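Local coordinates for protein peptidase S15/CocE/NonD (Thaumarchaeota archaeon SCGC AB-539-E09, PDB 4PF1) that probably works as a serine aminopeptidase of the S15 family, an alpha/beta hydrolase that releases residues from the amino ends of peptides, at residues Gln104-Lys109 / Gly114-Asn119; Thr93-Ala96 / Ile100-Tyr103. All coordinates share one frame; numbering follows the deposited sequence.

Contact 1: Gln104-Lys109 / Gly114-Asn119; sequences QDVRGK and GGYMMN
A type II beta turn from Val106 to Lys109, just past the end of strand 100-105, packs against the loop at 114-116, with Tyr116 set beside the turn. The methylenes of Lys109 cover one face of the Tyr116 ring: CD sits almost on the ring normal, 3.8 Å from the centroid, a CH-pi contact, while Lys109 CG lies 3.6 Å from Tyr116 CD1. Bends at chi2 (-51°) and chi3 (-68°) fold the lysine chain across that face. Its NZ is 5.7 Å from the centroid, at most a weak cation-pi attraction, and donates instead to Arg218 O. At the ring edge, in plane, Arg107 O approaches Tyr116 CD1 at 3.4 Å. On the other face the backbone N of Met118 stands offset toward the rim. Val106 CG2 reaches Tyr116 CE1 only obliquely.

In the alpha/beta hydrolase fold this turn begins the long connection from strand 100-105 to helix 133-147. Gly108, with positive phi (81°), takes the third position of the turn. It brings the two backbones close: Gly108 CA is 4.1 Å from Tyr116 CA. A CA-H...O contact joins Gly108 CA to Gly114 O at 3.3 Å. One water donates to both Gly108 O and Gly114 O, bridging carbonyls that cannot bond to each other. Arg107 CG passes 3.6 Å from Gly115 O before the chain bends at chi3, and its guanidinium forms salt bridges with Asp43 and Asp136.

Beyond the two segments, Tyr116 OH bonds to the OH of Tyr162, which follows the probable nucleophile Ser161 in sequence. Tyr116 N and Met118 N bond to Ser17 and Asp18 of the second subunit, respectively.

Contact 2: Thr93-Ala96 / Ile100-Tyr103; sequences TTSA and IIVY
Ile101 reaches from its strand to the short helix 92-96, and the close end of the contact is the tip of its side chain. Its CD1 meets Ser95 at two points, the CB and the CA, each 3.8 Å away, so the methyl rests against the helix backbone as well as the base of the serine. With OG swung opposite the backbone N (chi1 176°), CB is the side-chain atom of Ser95 nearest the methyl. Ile101 CG1 lies anti to the carbonyl carbon (chi1 -57°), which sends the ethyl branch out to the helix, while CG2 points onward along the strand to the edge of the Tyr103 ring, in its plane and 3.8 Å from Tyr103 CE1.

Helix 92-96 belongs to the connection that leaves strand 60-67 and returns as its parallel neighbour, strand 100-105, a beta-alpha-beta crossover of the alpha/beta hydrolase sheet. Ile101 also packs on Val63 of strand 60-67, so it fills the layer between sheet and helix.

The Thr94 side is looser. Its OG1 stands 4.1 Å from Ile101 CG1, the two side chains crossing at an oblique angle in a plain van der Waals approach, and Ile101 CD1 is slightly farther from Thr94 OG1, at 4.2 Å. That hydroxyl is hydrogen-bonded to Asn91 O, just before the helix. Asn91 also touches Ile101, and its OD1 bonds to Tyr103 OH. Farther round the helix, Ala96 is exposed to solvent and makes no contact with the strand segment, whereas the buried Thr93 packs on helix 347-365.

In the fold
Both contacts draw on strand 100-105, contact 2 near its start and contact 1 just past its end, their centres about 23 Å apart. Each touches mainly buried residues, but their surroundings differ. Contact 2 belongs to the layer between sheet and crossover helix, within one subunit, and relies on an isoleucine tip against a helix, with 95 Å² buried. Contact 1 is a larger loop-on-turn contact of 272 Å², mixing a lysine methylene over a tyrosine ring, glycine backbones and a bridging water, and a second subunit meets it. The chain passes from helix-on-sheet van der Waals packing to a more polar junction, linked through Tyr162 to the residue following the probable catalytic serine.

Contact 1: Gln104-Lys109 / Gly114-Asn119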
loop_
_atom_site.group_PDB
_atom_site.type_symbol
_atom_site.label_atom_id
_atom_site.label_comp_id
_atom_site.label_asym_id
_atom_site.label_seq_id
_atom_site.Cartn_x
_atom_site.Cartn_y
_atom_site.Cartn_z
ATOM N N GLN A 104 20.349 -30.160 -9.590
ATOM C CA GLN A 104 21.772 -30.438 -9.486
ATOM C C GLN A 104 22.593 -29.177 -9.663
ATOM O O GLN A 104 22.332 -28.398 -10.583
ATOM C CB GLN A 104 22.187 -31.497 -10.531
ATOM C CG GLN A 104 23.673 -31.870 -10.488
ATOM C CD GLN A 104 24.061 -32.788 -11.611
ATOM O OE1 GLN A 104 24.107 -32.394 -12.783
ATOM N NE2 GLN A 104 24.395 -34.021 -11.271
ATOM N N ASP A 105 23.615 -28.991 -8.802
ATOM C CA ASP A 105 24.553 -27.885 -8.959
ATOM C C ASP A 105 25.432 -28.191 -10.162
ATOM O O ASP A 105 26.001 -29.288 -10.236
ATOM C CB ASP A 105 25.422 -27.696 -7.695
ATOM C CG ASP A 105 24.721 -27.112 -6.479
ATOM O OD1 ASP A 105 23.904 -26.178 -6.653
ATOM O OD2 ASP A 105 25.062 -27.520 -5.347
ATOM N N VAL A 106 25.502 -27.265 -11.137
ATOM C CA VAL A 106 26.358 -27.458 -12.313
ATOM C C VAL A 106 27.825 -27.477 -11.860
ATOM O O VAL A 106 28.139 -26.978 -10.773
ATOM C CB VAL A 106 26.120 -26.408 -13.437
ATOM C CG1 VAL A 106 24.696 -26.483 -13.983
ATOM C CG2 VAL A 106 26.459 -24.993 -12.969
ATOM N N ARG A 107 28.712 -28.056 -12.685
ATOM C CA ARG A 107 30.146 -28.147 -12.405
ATOM C C ARG A 107 30.724 -26.788 -11.979
ATOM O O ARG A 107 30.439 -25.763 -12.608
ATOM C CB ARG A 107 30.886 -28.681 -13.645
ATOM C CG ARG A 107 32.350 -29.042 -13.416
ATOM C CD ARG A 107 33.005 -29.515 -14.702
ATOM N NE ARG A 107 32.577 -30.869 -15.071
ATOM C CZ ARG A 107 33.320 -31.958 -14.904
ATOM N NH1 ARG A 107 32.854 -33.148 -15.262
ATOM N NH2 ARG A 107 34.541 -31.864 -14.395
ATOM N N GLY A 108 31.478 -26.801 -10.884
ATOM C CA GLY A 108 32.161 -25.627 -10.355
ATOM C C GLY A 108 31.344 -24.665 -9.515
ATOM O O GLY A 108 31.877 -23.639 -9.081
ATOM N N LYS A 109 30.048 -24.966 -9.272
ATOM C CA LYS A 109 29.195 -24.071 -8.490
ATOM C C LYS A 109 28.684 -24.703 -7.205
ATOM O O LYS A 109 28.286 -25.872 -7.191
ATOM C CB LYS A 109 28.000 -23.552 -9.322
ATOM C CG LYS A 109 28.354 -22.456 -10.354
ATOM C CD LYS A 109 29.157 -21.260 -9.777
ATOM C CE LYS A 109 28.362 -20.400 -8.815
ATOM N NZ LYS A 109 29.244 -19.541 -7.993
ATOM N N GLY A 114 34.967 -29.284 -9.224
ATOM C CA GLY A 114 35.422 -28.880 -10.546
ATOM C C GLY A 114 35.530 -27.386 -10.742
ATOM O O GLY A 114 35.258 -26.603 -9.823
ATOM N N GLY A 115 35.957 -27.005 -11.942
ATOM C CA GLY A 115 36.103 -25.613 -12.339
ATOM C C GLY A 115 34.834 -25.062 -12.946
ATOM O O GLY A 115 34.020 -25.818 -13.494
ATOM N N TYR A 116 34.635 -23.743 -12.840
ATOM C CA TYR A 116 33.431 -23.144 -13.385
ATOM C C TYR A 116 33.735 -22.250 -14.577
ATOM O O TYR A 116 34.481 -21.277 -14.462
ATOM C CB TYR A 116 32.640 -22.377 -12.309
ATOM C CG TYR A 116 31.388 -21.716 -12.846
ATOM C CD1 TYR A 116 30.326 -22.477 -13.323
ATOM C CD2 TYR A 116 31.297 -20.332 -12.948
ATOM C CE1 TYR A 116 29.190 -21.877 -13.863
ATOM C CE2 TYR A 116 30.162 -19.718 -13.480
ATOM C CZ TYR A 116 29.109 -20.497 -13.931
ATOM O OH TYR A 116 27.989 -19.907 -14.457
ATOM N N MET A 117 33.132 -22.590 -15.722
ATOM C CA MET A 117 33.212 -21.826 -16.959
ATOM C C MET A 117 31.817 -21.320 -17.281
ATOM O O MET A 117 30.906 -22.136 -17.447
ATOM C CB MET A 117 33.760 -22.697 -18.105
ATOM C CG MET A 117 35.268 -22.858 -18.089
ATOM S SD MET A 117 35.843 -24.048 -19.333
ATOM C CE MET A 117 35.729 -23.051 -20.817
ATOM N N MET A 118 31.628 -19.979 -17.293
ATOM C CA MET A 118 30.341 -19.323 -17.577
ATOM C C MET A 118 29.717 -19.915 -18.841
ATOM O O MET A 118 30.334 -19.855 -19.900
ATOM C CB MET A 118 30.540 -17.796 -17.731
ATOM C CG MET A 118 29.269 -17.031 -18.123
ATOM S SD MET A 118 28.077 -16.844 -16.782
ATOM C CE MET A 118 28.979 -15.718 -15.686
ATOM N N ASN A 119 28.510 -20.520 -18.714
ATOM C CA ASN A 119 27.786 -21.169 -19.821
ATOM C C ASN A 119 28.735 -22.078 -20.607
ATOM O O ASN A 119 28.877 -21.918 -21.826
ATOM C CB ASN A 119 27.133 -20.125 -20.750
ATOM C CG ASN A 119 26.115 -19.249 -20.080
ATOM O OD1 ASN A 119 26.369 -18.073 -19.808
ATOM N ND2 ASN A 119 24.922 -19.787 -19.840
HETATM O O HOH W 1 34.772 -23.903 -9.216
#

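Contact 2: Thr93-Ala96 / Ile100-Tyr103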
loop_
_atom_site.group_PDB
_atom_site.type_symbol
_atom_site.label_atom_id
_atom_site.label_comp_id
_atom_site.label_asym_id
_atom_site.label_seq_id
_atom_site.Cartn_x
_atom_site.Cartn_y
_atom_site.Cartn_z
ATOM N N THR A 93 3.047 -28.245 -11.208
ATOM C CA THR A 93 2.299 -29.325 -11.862
ATOM C C THR A 93 3.021 -30.683 -11.728
ATOM O O THR A 93 2.347 -31.701 -11.570
ATOM C CB THR A 93 1.987 -28.983 -13.323
ATOM O OG1 THR A 93 3.197 -28.938 -14.077
ATOM C CG2 THR A 93 1.233 -27.680 -13.467
ATOM N N THR A 94 4.379 -30.697 -11.759
ATOM C CA THR A 94 5.157 -31.946 -11.630
ATOM C C THR A 94 5.096 -32.481 -10.196
ATOM O O THR A 94 5.096 -33.696 -10.001
ATOM C CB THR A 94 6.614 -31.764 -12.084
ATOM O OG1 THR A 94 7.240 -30.753 -11.296
ATOM C CG2 THR A 94 6.736 -31.447 -13.567
ATOM N N SER A 95 5.054 -31.570 -9.195
ATOM C CA SER A 95 4.936 -31.934 -7.782
ATOM C C SER A 95 3.546 -32.501 -7.493
ATOM O O SER A 95 3.436 -33.499 -6.778
ATOM C CB SER A 95 5.214 -30.730 -6.886
ATOM O OG SER A 95 5.023 -31.055 -5.519
ATOM N N ALA A 96 2.487 -31.876 -8.067
ATOM C CA ALA A 96 1.097 -32.326 -7.905
ATOM C C ALA A 96 0.881 -33.696 -8.568
ATOM O O ALA A 96 0.112 -34.510 -8.053
ATOM C CB ALA A 96 0.139 -31.300 -8.494
ATOM N N ILE A 100 9.388 -37.286 -9.531
ATOM C CA ILE A 100 10.595 -37.124 -8.735
ATOM C C ILE A 100 11.240 -35.827 -9.238
ATOM O O ILE A 100 11.427 -35.668 -10.447
ATOM C CB ILE A 100 11.531 -38.367 -8.822
ATOM C CG1 ILE A 100 10.958 -39.543 -7.998
ATOM C CG2 ILE A 100 12.957 -38.021 -8.364
ATOM C CD1 ILE A 100 11.329 -40.940 -8.517
ATOM N N ILE A 101 11.471 -34.862 -8.337
ATOM C CA ILE A 101 12.045 -33.572 -8.721
ATOM C C ILE A 101 13.520 -33.541 -8.321
ATOM O O ILE A 101 13.854 -33.744 -7.148
ATOM C CB ILE A 101 11.234 -32.384 -8.136
ATOM C CG1 ILE A 101 9.750 -32.466 -8.583
ATOM C CG2 ILE A 101 11.863 -31.036 -8.546
ATOM C CD1 ILE A 101 8.768 -31.957 -7.604
ATOM N N VAL A 102 14.405 -33.329 -9.312
ATOM C CA VAL A 102 15.850 -33.345 -9.097
ATOM C C VAL A 102 16.487 -32.010 -9.507
ATOM O O VAL A 102 16.298 -31.550 -10.635
ATOM C CB VAL A 102 16.523 -34.539 -9.843
ATOM C CG1 VAL A 102 18.033 -34.526 -9.659
ATOM C CG2 VAL A 102 15.944 -35.877 -9.391
ATOM N N TYR A 103 17.275 -31.420 -8.592
ATOM C CA TYR A 103 18.045 -30.200 -8.839
ATOM C C TYR A 103 19.507 -30.488 -8.609
ATOM O O TYR A 103 19.872 -31.041 -7.566
ATOM C CB TYR A 103 17.566 -29.036 -7.957
ATOM C CG TYR A 103 16.442 -28.245 -8.582
ATOM C CD1 TYR A 103 15.154 -28.770 -8.665
ATOM C CD2 TYR A 103 16.667 -26.981 -9.118
ATOM C CE1 TYR A 103 14.123 -28.063 -9.276
ATOM C CE2 TYR A 103 15.637 -26.252 -9.709
ATOM C CZ TYR A 103 14.368 -26.800 -9.791
ATOM O OH TYR A 103 13.353 -26.105 -10.392
#